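Local atomic coordinates of CocE/NonD family hydrolase (Staphylococcus aureus subsp. aureus COL, PDB entry 3III), a protein that is probably a serine hydrolase of the CocE/NonD family, with an alpha/beta-hydrolase domain joined to a non-catalytic beta domain, its natural substrate not established. Residues A[266-269]-A[274-277]; A[191-196]-A[297-302]; A[277-282]-A[350-355]; A[441-444]-A[450-453]; A[291-296]-A[306-311]. All blocks are in the same frame, centred on the assembly; numbering follows the deposited sequence.

Contact 1 of 5, residues A[266-269]-A[274-277]; sequences ASWS and HNRG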
# COMPACT_ATOMS: atom_id res chain seq x y z
N ALA A 266 -3.01 1.59 -6.60
CA ALA A 266 -2.09 2.33 -5.73
C ALA A 266 -2.73 3.64 -5.29
O ALA A 266 -3.62 4.17 -5.98
CB ALA A 266 -0.76 2.64 -6.45
N SER A 267 -2.27 4.21 -4.18
CA SER A 267 -2.83 5.46 -3.72
C SER A 267 -1.70 6.37 -3.28
O SER A 267 -0.79 5.93 -2.59
CB SER A 267 -3.79 5.25 -2.58
OG SER A 267 -4.38 6.46 -2.16
N TRP A 268 -1.78 7.64 -3.66
CA TRP A 268 -0.90 8.64 -3.11
C TRP A 268 -1.05 8.78 -1.57
O TRP A 268 -0.17 9.35 -0.92
CB TRP A 268 -1.19 10.00 -3.74
CG TRP A 268 -1.36 10.04 -5.20
CD1 TRP A 268 -2.37 10.63 -5.88
CD2 TRP A 268 -0.43 9.56 -6.20
NE1 TRP A 268 -2.14 10.56 -7.23
CE2 TRP A 268 -0.96 9.89 -7.46
CE3 TRP A 268 0.79 8.88 -6.14
CZ2 TRP A 268 -0.31 9.61 -8.65
CZ3 TRP A 268 1.46 8.58 -7.35
CH2 TRP A 268 0.89 8.97 -8.59
N SER A 269 -2.15 8.31 -1.01
CA SER A 269 -2.52 8.54 0.41
C SER A 269 -1.97 7.46 1.43
O SER A 269 -2.29 7.52 2.64
CB SER A 269 -4.03 8.52 0.52
OG SER A 269 -4.67 9.22 -0.57
N HIS A 274 1.34 0.80 1.91
CA HIS A 274 1.16 0.08 0.63
C HIS A 274 1.62 0.76 -0.65
O HIS A 274 1.73 0.10 -1.70
CB HIS A 274 -0.29 -0.40 0.48
CG HIS A 274 -0.77 -1.26 1.61
ND1 HIS A 274 -0.14 -2.43 1.98
CD2 HIS A 274 -1.79 -1.08 2.48
CE1 HIS A 274 -0.80 -2.97 2.99
NE2 HIS A 274 -1.80 -2.16 3.32
N ASN A 275 1.83 2.07 -0.63
CA ASN A 275 2.05 2.83 -1.85
C ASN A 275 3.26 2.32 -2.63
O ASN A 275 3.12 2.01 -3.80
CB ASN A 275 2.08 4.33 -1.50
CG ASN A 275 2.84 5.19 -2.49
OD1 ASN A 275 4.01 4.95 -2.73
ND2 ASN A 275 2.19 6.25 -3.03
N ARG A 276 4.42 2.19 -1.99
CA ARG A 276 5.64 1.86 -2.73
C ARG A 276 5.47 0.56 -3.48
O ARG A 276 5.81 0.47 -4.66
CB ARG A 276 6.85 1.77 -1.80
CG ARG A 276 8.13 1.45 -2.50
CD ARG A 276 9.32 1.47 -1.54
NE ARG A 276 10.57 1.26 -2.26
CZ ARG A 276 11.00 0.09 -2.72
NH1 ARG A 276 10.31 -1.03 -2.51
NH2 ARG A 276 12.15 0.04 -3.39
N GLY A 277 4.98 -0.46 -2.78
CA GLY A 277 4.87 -1.81 -3.32
C GLY A 277 3.71 -1.98 -4.29
O GLY A 277 3.77 -2.86 -5.14
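The amide nitrogen ND2 of Asn275 donates to the backbone oxygen O of Ser267 across 3.0 Å. The N-H points at the oxygen fairly well, with an angle of 156°. The oxygen lies close to the amide plane of Asn275. Seen from Ser267, the donor sits above the carbonyl plane, 37° out of it, and so is not on a lone pair. The first torsion of Asn275 (chi1 156°) turns CG away from its own backbone N and brings the amide to this carbonyl. CB of Asn275 is also 3.5 Å from Ser267 O. The same ND2 has a second acceptor, the backbone oxygen of Pro498 on strand 490-503. The indole of Trp268 lies obliquely to the amide, with CE3 4.3 Å from Asn275 ND2. Its NE1 is bonded to the backbone oxygen of Glu336.

On the strand side, OG of Ser267 accepts from the backbone N of Ser269 at 3.1 Å, an ST turn. That hydroxyl is also bonded to the backbone oxygen of His295 on the neighbouring strand. The turn bends the chain just where strand 262-267 ends.

Strand 262-267, helix 275-284 and strand 290-295 form a beta-alpha-beta unit, and this contact closes its first connection. All the touching residues are buried. With two carbonyl acceptors for one amide nitrogen, Asn275 ties its helix, near the N-terminal end, both to the strand end and to a strand of the C-terminal beta region, and it gives two backbone carbonyls a donor in a buried place.

Contact 2 of 5, residues A[191-196]-A[297-302]; sequences PWEGLN and RKEWES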
# COMPACT_ATOMS: atom_id res chain seq x y z
N PRO A 191 -5.01 -6.73 -6.72
CA PRO A 191 -4.37 -6.34 -5.48
C PRO A 191 -4.65 -4.85 -5.25
O PRO A 191 -4.00 -3.97 -5.84
CB PRO A 191 -2.89 -6.59 -5.75
CG PRO A 191 -2.77 -6.46 -7.26
CD PRO A 191 -4.01 -7.07 -7.77
N TRP A 192 -5.66 -4.57 -4.44
CA TRP A 192 -6.13 -3.23 -4.25
C TRP A 192 -5.41 -2.64 -3.03
O TRP A 192 -5.91 -2.70 -1.90
CB TRP A 192 -7.66 -3.20 -4.08
CG TRP A 192 -8.21 -1.82 -4.30
CD1 TRP A 192 -8.19 -0.78 -3.43
CD2 TRP A 192 -8.87 -1.33 -5.49
NE1 TRP A 192 -8.83 0.31 -3.98
CE2 TRP A 192 -9.23 0.01 -5.24
CE3 TRP A 192 -9.19 -1.89 -6.71
CZ2 TRP A 192 -9.88 0.82 -6.19
CZ3 TRP A 192 -9.82 -1.11 -7.66
CH2 TRP A 192 -10.15 0.25 -7.41
N GLU A 193 -4.25 -2.03 -3.28
CA GLU A 193 -3.36 -1.47 -2.23
C GLU A 193 -2.70 -2.59 -1.40
O GLU A 193 -3.23 -3.02 -0.35
CB GLU A 193 -4.03 -0.45 -1.32
CG GLU A 193 -4.49 0.82 -2.10
CD GLU A 193 -4.44 2.05 -1.26
OE1 GLU A 193 -5.53 2.62 -1.01
OE2 GLU A 193 -3.31 2.41 -0.87
N GLY A 194 -1.56 -3.06 -1.89
CA GLY A 194 -0.74 -3.97 -1.10
C GLY A 194 0.75 -3.88 -1.33
O GLY A 194 1.23 -3.92 -2.46
N LEU A 195 1.49 -3.83 -0.22
CA LEU A 195 2.93 -3.92 -0.24
C LEU A 195 3.38 -5.31 -0.69
O LEU A 195 2.60 -6.24 -0.78
CB LEU A 195 3.51 -3.60 1.16
CG LEU A 195 3.14 -4.52 2.34
CD1 LEU A 195 4.06 -5.68 2.47
CD2 LEU A 195 3.12 -3.66 3.65
N ASN A 196 4.67 -5.44 -0.97
CA ASN A 196 5.23 -6.74 -1.27
C ASN A 196 6.73 -6.91 -0.95
O ASN A 196 7.33 -7.87 -1.35
CB ASN A 196 4.91 -7.09 -2.71
CG ASN A 196 5.23 -6.00 -3.65
OD1 ASN A 196 6.36 -5.59 -3.76
ND2 ASN A 196 4.19 -5.44 -4.29
N ARG A 297 -7.29 9.61 -2.53
CA ARG A 297 -8.42 9.57 -1.60
C ARG A 297 -8.21 8.47 -0.55
O ARG A 297 -7.09 8.00 -0.36
CB ARG A 297 -9.70 9.33 -2.41
CG ARG A 297 -9.85 10.23 -3.71
CD ARG A 297 -9.94 11.65 -3.33
NE ARG A 297 -9.84 12.54 -4.49
CZ ARG A 297 -10.85 13.09 -5.15
NH1 ARG A 297 -12.11 12.83 -4.82
NH2 ARG A 297 -10.57 13.89 -6.19
N LYS A 298 -9.27 8.08 0.16
CA LYS A 298 -9.15 7.15 1.27
C LYS A 298 -9.23 5.67 0.79
O LYS A 298 -9.88 5.36 -0.22
CB LYS A 298 -10.22 7.50 2.33
CG LYS A 298 -9.96 8.73 3.13
CD LYS A 298 -11.25 9.28 3.81
CE LYS A 298 -11.06 10.62 4.47
NZ LYS A 298 -10.04 10.73 5.58
N GLU A 299 -8.61 4.78 1.52
CA GLU A 299 -8.31 3.40 1.09
C GLU A 299 -9.52 2.49 0.88
O GLU A 299 -9.84 2.12 -0.27
CB GLU A 299 -7.30 2.77 2.05
CG GLU A 299 -6.90 1.31 1.87
CD GLU A 299 -5.96 0.83 2.97
OE1 GLU A 299 -5.49 1.70 3.75
OE2 GLU A 299 -5.69 -0.37 3.14
N TRP A 300 -10.16 2.11 1.98
CA TRP A 300 -11.33 1.22 1.91
C TRP A 300 -12.52 1.97 1.29
O TRP A 300 -13.32 1.38 0.57
CB TRP A 300 -11.71 0.65 3.29
CG TRP A 300 -10.66 -0.26 3.86
CD1 TRP A 300 -10.44 -1.57 3.53
CD2 TRP A 300 -9.67 0.08 4.83
NE1 TRP A 300 -9.37 -2.06 4.24
CE2 TRP A 300 -8.87 -1.07 5.02
CE3 TRP A 300 -9.37 1.26 5.54
CZ2 TRP A 300 -7.82 -1.10 5.93
CZ3 TRP A 300 -8.32 1.24 6.42
CH2 TRP A 300 -7.53 0.07 6.60
N GLU A 301 -12.64 3.27 1.54
CA GLU A 301 -13.68 4.06 0.89
C GLU A 301 -13.63 3.94 -0.66
O GLU A 301 -14.65 3.70 -1.33
CB GLU A 301 -13.60 5.50 1.35
CG GLU A 301 -14.54 6.47 0.54
CD GLU A 301 -14.29 7.90 0.96
OE1 GLU A 301 -14.66 8.26 2.14
OE2 GLU A 301 -13.72 8.65 0.14
N SER A 302 -12.44 4.04 -1.24
CA SER A 302 -12.32 3.99 -2.65
C SER A 302 -12.57 2.55 -3.20
O SER A 302 -13.15 2.41 -4.28
CB SER A 302 -10.97 4.50 -3.14
OG SER A 302 -10.69 5.86 -2.76
O HOH W 1 -7.92 2.40 -2.16
O HOH W 2 -5.75 5.14 0.02
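Glu193 and Glu299 meet through an oxygen and a methylene group. OE1 of Glu193 lies 3.4 Å from CG of Glu299. The two carboxylates do not touch, and their planes are 50° apart. The chain of Glu299 runs extended past this oxygen, while that of Glu193 is bent. Their nearest charged oxygens, OE1 of each, are 4.8 Å apart. OE1 of Glu193 takes two water donors.

These two waters join the segments. Water 1 accepts from NE1 of Trp192 at 2.9 Å. It donates to OE1 of Glu193 and to O of Glu299, each at 2.7 Å. Water 2 also donates to OE1 of Glu193 at 2.7 Å, and to O of Arg297 in a longer bond of 3.2 Å. The indole of Trp192 reaches on to the helix, where CZ2 is 4.1 Å from O of Ser302.

Further out, OE2 of Glu193 is bonded to OG1 of Thr270. At the start of the helix, OG of Ser302 donates to O of Lys298 at 2.7 Å. That oxygen also takes the backbone N of Ser302, and Lys298 is the N-cap residue. A bound palmitic acid touches Trp300 nearby.

The segments lie at the C-terminal ends of strands 186-192 and 290-295. Here, at the C-terminal ends of the central strands, alpha/beta hydrolases carry their active-site loops.

Contact 3 of 5, residues A[277-282]-A[350-355]; sequences GSFEGF and SAFPLP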
# COMPACT_ATOMS: atom_id res chain seq x y z
N GLY A 277 4.98 -0.46 -2.78
CA GLY A 277 4.87 -1.81 -3.32
C GLY A 277 3.71 -1.98 -4.29
O GLY A 277 3.77 -2.86 -5.14
N SER A 278 2.68 -1.14 -4.17
CA SER A 278 1.60 -1.15 -5.13
C SER A 278 2.19 -0.81 -6.49
O SER A 278 1.92 -1.51 -7.51
CB SER A 278 0.44 -0.21 -4.70
OG SER A 278 -0.15 -0.61 -3.47
N PHE A 279 3.01 0.23 -6.54
CA PHE A 279 3.65 0.64 -7.80
C PHE A 279 4.68 -0.39 -8.23
O PHE A 279 4.78 -0.69 -9.45
CB PHE A 279 4.34 2.01 -7.64
CG PHE A 279 3.37 3.16 -7.68
CD1 PHE A 279 2.87 3.62 -8.88
CD2 PHE A 279 2.92 3.74 -6.51
CE1 PHE A 279 1.99 4.67 -8.94
CE2 PHE A 279 1.98 4.79 -6.55
CZ PHE A 279 1.50 5.22 -7.78
N GLU A 280 5.49 -0.91 -7.27
CA GLU A 280 6.46 -1.95 -7.63
C GLU A 280 5.81 -3.16 -8.29
O GLU A 280 6.36 -3.73 -9.28
CB GLU A 280 7.36 -2.41 -6.48
CG GLU A 280 8.44 -1.41 -6.02
CD GLU A 280 9.23 -0.78 -7.16
OE1 GLU A 280 9.70 -1.54 -8.02
OE2 GLU A 280 9.38 0.48 -7.18
N GLY A 281 4.64 -3.55 -7.76
CA GLY A 281 3.93 -4.73 -8.28
C GLY A 281 3.53 -4.50 -9.70
O GLY A 281 3.73 -5.34 -10.58
N PHE A 282 2.92 -3.34 -9.94
CA PHE A 282 2.49 -3.01 -11.30
C PHE A 282 3.68 -2.95 -12.26
O PHE A 282 3.61 -3.47 -13.38
CB PHE A 282 1.72 -1.72 -11.34
CG PHE A 282 1.36 -1.29 -12.74
CD1 PHE A 282 0.37 -1.94 -13.46
CD2 PHE A 282 2.10 -0.30 -13.36
CE1 PHE A 282 0.05 -1.55 -14.80
CE2 PHE A 282 1.81 0.09 -14.66
CZ PHE A 282 0.79 -0.52 -15.40
N SER A 350 -0.05 5.50 -20.85
CA SER A 350 0.17 4.17 -21.40
C SER A 350 1.11 3.34 -20.50
O SER A 350 1.21 2.11 -20.63
CB SER A 350 0.75 4.34 -22.82
OG SER A 350 2.03 4.93 -22.71
N ALA A 351 1.75 4.01 -19.54
CA ALA A 351 2.78 3.38 -18.72
C ALA A 351 2.99 4.13 -17.39
O ALA A 351 2.71 5.31 -17.31
CB ALA A 351 4.15 3.32 -19.47
N PHE A 352 3.50 3.40 -16.41
CA PHE A 352 4.12 4.02 -15.23
C PHE A 352 5.48 3.41 -15.01
O PHE A 352 5.58 2.21 -15.01
CB PHE A 352 3.26 3.88 -13.98
CG PHE A 352 3.85 4.58 -12.80
CD1 PHE A 352 3.54 5.88 -12.55
CD2 PHE A 352 4.78 3.96 -12.02
CE1 PHE A 352 4.11 6.55 -11.50
CE2 PHE A 352 5.39 4.65 -10.98
CZ PHE A 352 5.03 5.95 -10.73
N PRO A 353 6.52 4.23 -14.80
CA PRO A 353 6.54 5.71 -14.79
C PRO A 353 5.98 6.29 -16.07
O PRO A 353 6.04 5.67 -17.15
CB PRO A 353 8.03 6.07 -14.64
CG PRO A 353 8.70 4.83 -14.01
CD PRO A 353 7.86 3.64 -14.47
N LEU A 354 5.39 7.46 -15.94
CA LEU A 354 4.81 8.17 -17.10
C LEU A 354 5.81 8.39 -18.22
O LEU A 354 6.91 8.92 -18.01
CB LEU A 354 4.18 9.50 -16.69
CG LEU A 354 2.71 9.49 -16.29
CD1 LEU A 354 2.36 8.37 -15.37
CD2 LEU A 354 2.26 10.83 -15.72
N PRO A 355 5.45 7.98 -19.44
CA PRO A 355 6.46 8.06 -20.50
C PRO A 355 6.84 9.48 -20.87
O PRO A 355 7.91 9.68 -21.36
CB PRO A 355 5.79 7.38 -21.70
CG PRO A 355 4.41 7.25 -21.36
CD PRO A 355 4.22 7.35 -19.91
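Phe279 and Phe352 make the main aromatic contact. Their ring centroids are 4.6 Å apart and the planes are inclined at 39°, so the pair is oblique. CD1 of Phe279 comes over one face of the Phe352 ring, offset toward its rim. Its nearest atom there is CE2 of Phe352, at 3.4 Å. CE1 of Phe279 follows, 3.8 Å from CZ of Phe352. The two side chains cross at about a right angle.

The second apolar contact is looser: the ring atom CE2 of Phe282 lies 4.1 Å from CB of Phe352. The backbone N of Phe352 stands at the edge of the Phe282 ring, near its plane. Phe282 has CG turned away from its own N (chi1 175°), whereas Phe279 has CG beside its N (chi1 -78°). These torsions and the helical positions together bring the Phe279 ring over the Phe352 ring and the Phe282 ring to its CB and N.

No hydrogen bond crosses between the segments. The backbone bonds of the helix run within it, as from N of Gly281 to O of Gly277 at 2.8 Å. Around the rings, Leu292 touches all three phenylalanines, and Lys290 makes a cation-pi contact with Phe282.

Helix 275-284 is the connecting helix of a beta-alpha-beta crossover in the central sheet. The loop 350-355, with its cis Pro353, leaves the edge strand 343-349 of that sheet for strand 358-365, so this is an apolar contact between an alpha/beta-hydrolase helix and the linker into the beta domain.

Contact 4 of 5, residues A[441-444]-A[450-453]; sequences FPDF and GQVA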
# COMPACT_ATOMS: atom_id res chain seq x y z
N PHE A 441 -3.14 17.07 2.30
CA PHE A 441 -3.68 15.99 1.50
C PHE A 441 -3.91 14.79 2.38
O PHE A 441 -3.24 14.66 3.42
CB PHE A 441 -2.73 15.60 0.35
CG PHE A 441 -2.54 16.70 -0.69
CD1 PHE A 441 -3.52 16.96 -1.67
CD2 PHE A 441 -1.41 17.50 -0.67
CE1 PHE A 441 -3.36 17.95 -2.59
CE2 PHE A 441 -1.24 18.50 -1.58
CZ PHE A 441 -2.19 18.74 -2.56
N PRO A 442 -4.83 13.89 1.98
CA PRO A 442 -4.89 12.60 2.63
C PRO A 442 -3.48 11.94 2.65
O PRO A 442 -2.76 11.96 1.65
CB PRO A 442 -5.90 11.81 1.76
CG PRO A 442 -6.68 12.88 1.05
CD PRO A 442 -5.70 13.91 0.78
N ASP A 443 -3.16 11.30 3.77
CA ASP A 443 -1.83 10.77 3.98
C ASP A 443 -2.00 9.62 4.95
O ASP A 443 -3.11 9.30 5.38
CB ASP A 443 -0.92 11.89 4.51
CG ASP A 443 0.57 11.68 4.24
OD1 ASP A 443 1.04 10.53 4.06
OD2 ASP A 443 1.29 12.70 4.23
N PHE A 444 -0.93 8.93 5.27
CA PHE A 444 -1.04 7.71 6.11
C PHE A 444 -1.11 8.07 7.62
O PHE A 444 -0.39 8.95 8.09
CB PHE A 444 0.13 6.81 5.83
CG PHE A 444 0.03 5.46 6.50
CD1 PHE A 444 0.88 5.15 7.52
CD2 PHE A 444 -0.92 4.54 6.09
CE1 PHE A 444 0.82 3.88 8.13
CE2 PHE A 444 -1.01 3.32 6.69
CZ PHE A 444 -0.15 3.01 7.74
N GLY A 450 -1.92 15.72 5.99
CA GLY A 450 -0.74 15.23 5.39
C GLY A 450 -0.14 16.15 4.34
O GLY A 450 -0.58 17.28 4.11
N GLN A 451 0.89 15.63 3.68
CA GLN A 451 1.69 16.45 2.80
C GLN A 451 1.73 15.80 1.41
O GLN A 451 0.92 14.94 1.10
CB GLN A 451 3.09 16.70 3.42
CG GLN A 451 4.01 15.48 3.53
CD GLN A 451 5.31 15.74 4.42
OE1 GLN A 451 5.51 16.83 4.91
NE2 GLN A 451 6.15 14.72 4.59
N VAL A 452 2.59 16.27 0.55
CA VAL A 452 2.61 15.79 -0.85
C VAL A 452 3.31 14.44 -0.96
O VAL A 452 2.78 13.49 -1.55
CB VAL A 452 3.35 16.78 -1.74
CG1 VAL A 452 3.70 16.20 -3.17
CG2 VAL A 452 2.56 18.08 -1.88
N ALA A 453 4.51 14.38 -0.43
CA ALA A 453 5.33 13.16 -0.45
C ALA A 453 6.23 13.08 0.78
O ALA A 453 6.65 14.08 1.33
CB ALA A 453 6.16 13.11 -1.75
O HOH W 3 0.00 12.38 0.81
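Asp443 reaches across to Gly450 and Gln451 through CB and OD2. CB lies 3.5 Å from CA of Gly450. Its CG is turned away from its backbone N (chi1 -156°), which carries the carboxylate over the glycine. OD2 accepts from the backbone N of Gln451 at 3.0 Å, and the bond is nearly straight at 170°. The donor comes from the anti side of the oxygen, 17° out of the carboxylate plane. OD2 also lies 3.4 Å from CA of Gly450. The other oxygen, OD1, accepts from the backbone N of Phe444 at 2.8 Å, again on the anti side. Each oxygen thus has a backbone N-H, and together they hold the carboxylate against rotation.

Backbone bonds join the segments as well. N of Phe441 donates to O of Gly450 at 3.1 Å, and the return bond from N of Gly450 to O of Phe441 is weak. Water 3 lies between O of Pro442 and O of Gln451. The side chains of Phe441 and Val452 lie alongside each other, with CE2 of Phe441 3.8 Å from CG2 of Val452. Arg338 adds a cation-pi contact to the Phe441 ring.

Strands 441-443 and 447-458 form a beta hairpin at the edge of a five-stranded antiparallel sheet in the C-terminal domain. Strand 441-443 is only weakly bonded. On strand 447-458, Val452 and Ala453 both face Ile429 of strand 424-432, a classic beta bulge.

Contact 5 of 5, residues A[291-296]-A[306-311]; sequences WLYVHG and RENLER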
# COMPACT_ATOMS: atom_id res chain seq x y z
N TRP A 291 -3.11 -3.29 -15.65
CA TRP A 291 -3.64 -1.94 -15.53
C TRP A 291 -3.38 -1.42 -14.15
O TRP A 291 -3.40 -2.18 -13.17
CB TRP A 291 -5.16 -1.95 -15.80
CG TRP A 291 -5.46 -2.22 -17.25
CD1 TRP A 291 -5.68 -1.29 -18.23
CD2 TRP A 291 -5.54 -3.50 -17.89
NE1 TRP A 291 -5.87 -1.92 -19.43
CE2 TRP A 291 -5.78 -3.27 -19.25
CE3 TRP A 291 -5.41 -4.82 -17.44
CZ2 TRP A 291 -5.93 -4.32 -20.18
CZ3 TRP A 291 -5.57 -5.87 -18.39
CH2 TRP A 291 -5.81 -5.60 -19.72
N LEU A 292 -3.26 -0.11 -14.04
CA LEU A 292 -3.04 0.53 -12.76
C LEU A 292 -4.04 1.68 -12.59
O LEU A 292 -4.26 2.50 -13.52
CB LEU A 292 -1.59 1.08 -12.71
CG LEU A 292 -1.19 1.99 -11.57
CD1 LEU A 292 -1.23 1.20 -10.28
CD2 LEU A 292 0.26 2.61 -11.82
N TYR A 293 -4.63 1.77 -11.41
CA TYR A 293 -5.50 2.89 -11.06
C TYR A 293 -4.92 3.56 -9.81
O TYR A 293 -4.71 2.87 -8.80
CB TYR A 293 -6.88 2.36 -10.77
CG TYR A 293 -7.87 3.35 -10.22
CD1 TYR A 293 -8.36 4.36 -11.00
CD2 TYR A 293 -8.29 3.28 -8.90
CE1 TYR A 293 -9.23 5.33 -10.48
CE2 TYR A 293 -9.19 4.19 -8.37
CZ TYR A 293 -9.65 5.20 -9.15
OH TYR A 293 -10.48 6.13 -8.60
N VAL A 294 -4.67 4.86 -9.86
CA VAL A 294 -4.12 5.63 -8.74
C VAL A 294 -5.04 6.76 -8.33
O VAL A 294 -5.38 7.62 -9.14
CB VAL A 294 -2.73 6.19 -9.00
CG1 VAL A 294 -2.04 6.65 -7.69
CG2 VAL A 294 -1.79 5.15 -9.74
N HIS A 295 -5.33 6.83 -7.04
CA HIS A 295 -6.10 7.95 -6.49
C HIS A 295 -5.43 8.54 -5.27
O HIS A 295 -4.58 7.88 -4.63
CB HIS A 295 -7.50 7.47 -6.15
CG HIS A 295 -7.57 6.50 -5.02
ND1 HIS A 295 -7.50 6.91 -3.70
CD2 HIS A 295 -7.68 5.16 -4.99
CE1 HIS A 295 -7.57 5.84 -2.92
NE2 HIS A 295 -7.67 4.77 -3.68
N GLY A 296 -5.84 9.77 -4.93
CA GLY A 296 -5.38 10.47 -3.75
C GLY A 296 -6.49 10.64 -2.68
O GLY A 296 -6.53 11.65 -1.97
N ARG A 306 -18.94 2.68 -5.57
CA ARG A 306 -19.63 2.01 -6.67
C ARG A 306 -18.85 2.08 -8.00
O ARG A 306 -18.78 1.08 -8.70
CB ARG A 306 -21.05 2.56 -6.84
CG ARG A 306 -21.93 1.83 -7.92
CD ARG A 306 -22.13 0.35 -7.56
NE ARG A 306 -23.12 -0.30 -8.41
CZ ARG A 306 -24.44 -0.21 -8.27
NH1 ARG A 306 -25.24 -0.89 -9.12
NH2 ARG A 306 -24.95 0.51 -7.27
N GLU A 307 -18.25 3.23 -8.37
CA GLU A 307 -17.52 3.25 -9.63
C GLU A 307 -16.37 2.27 -9.65
O GLU A 307 -16.06 1.76 -10.73
CB GLU A 307 -17.01 4.64 -10.02
CG GLU A 307 -16.07 5.23 -9.10
CD GLU A 307 -15.49 6.56 -9.66
OE1 GLU A 307 -16.13 7.20 -10.51
OE2 GLU A 307 -14.40 6.94 -9.21
N ASN A 308 -15.72 2.02 -8.48
CA ASN A 308 -14.59 1.09 -8.47
C ASN A 308 -15.03 -0.35 -8.39
O ASN A 308 -14.35 -1.25 -8.95
CB ASN A 308 -13.57 1.51 -7.38
CG ASN A 308 -12.86 2.82 -7.75
OD1 ASN A 308 -12.62 3.06 -8.94
ND2 ASN A 308 -12.62 3.69 -6.78
N LEU A 309 -16.19 -0.61 -7.77
CA LEU A 309 -16.78 -1.96 -7.87
C LEU A 309 -17.13 -2.25 -9.33
O LEU A 309 -16.96 -3.35 -9.80
CB LEU A 309 -18.00 -2.11 -6.94
CG LEU A 309 -17.72 -2.00 -5.45
CD1 LEU A 309 -19.06 -2.12 -4.62
CD2 LEU A 309 -16.74 -3.05 -5.03
N GLU A 310 -17.64 -1.26 -10.07
CA GLU A 310 -18.03 -1.51 -11.42
C GLU A 310 -16.75 -1.74 -12.28
O GLU A 310 -16.77 -2.55 -13.21
CB GLU A 310 -18.91 -0.38 -12.01
CG GLU A 310 -20.27 -0.13 -11.39
CD GLU A 310 -21.25 -1.23 -11.70
OE1 GLU A 310 -21.17 -1.80 -12.83
OE2 GLU A 310 -22.07 -1.52 -10.82
N ARG A 311 -15.67 -1.07 -11.94
CA ARG A 311 -14.39 -1.24 -12.66
C ARG A 311 -13.85 -2.66 -12.43
O ARG A 311 -13.47 -3.37 -13.39
CB ARG A 311 -13.40 -0.15 -12.19
CG ARG A 311 -11.98 -0.22 -12.80
CD ARG A 311 -10.96 0.57 -11.99
NE ARG A 311 -11.50 1.79 -11.43
CZ ARG A 311 -11.61 2.94 -12.10
NH1 ARG A 311 -11.20 2.97 -13.35
NH2 ARG A 311 -12.19 4.03 -11.51
O HOH W 4 -11.86 7.56 -10.78
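A sheet strand of the alpha/beta-hydrolase fold is covered here by a helix on its flank. Strand 291-295 and helix 306-311 run nearly antiparallel, at 174°. Their axes come no closer than 12.3 Å, and large side chains fill the distance.

Tyr293 carries the strand side. The guanidinium of Arg311 lies flat on one face of its ring, with planes only 18° apart. CZ of Arg311 is 4.0 Å from the ring centroid, a cation-pi contact. It sits toward the rim, where NH2 of Arg311 comes within 3.4 Å of CE1 of Tyr293. The arginine chain bends at chi3 (-36°), and this turns the flat group onto the ring.

Asn308 fixes the guanidinium in that position. Its OD1 lies in the guanidinium plane and accepts from both NE and NH2 of Arg311, so the two nitrogens grip one oxygen. The NH2 bond, at 2.8 Å, is nearly in line with the amide C=O. The same OD1 is 3.7 Å from CE2 of Tyr293. The amide nitrogen ND2 of Asn308 is bonded to O of Ser302, which ties the residue to the preceding helix 299-304. Ile334 of the next strand touches both Tyr293 and Arg311.

The exposed end of the contact is polar. Glu307 OE2 stays 4.0 Å from OH of Tyr293, and water 4 bridges them, 2.9 Å from that hydroxyl and donating to the carboxylate oxygen.

How the contacts relate
Contacts 1, 2 and 3 are buried and 5 is partly exposed. Contact 4 is buried too, but belongs to the C-terminal beta domain. Contacts 1 and 3 share helix 275-284, held near its start by an amide bond and further on by phenylalanines. Trp268 of contact 1 packs on Phe279 of contact 3. Contacts 1, 2 and 5 use strands of one sheet. Probable hydrogen bonds join Ser269 OG to Arg297 O and Asn196 ND2 to Gly277 O, tying contact 2 to contacts 1 and 3. Contact 2 is acidic and watered. Contact 3 is apolar and aromatic, with no hydrogen bond between its segments. Contact 5 is a charged stack nearer the surface. Contact 4 joins a carboxylate-to-backbone bond to a loose hairpin pairing.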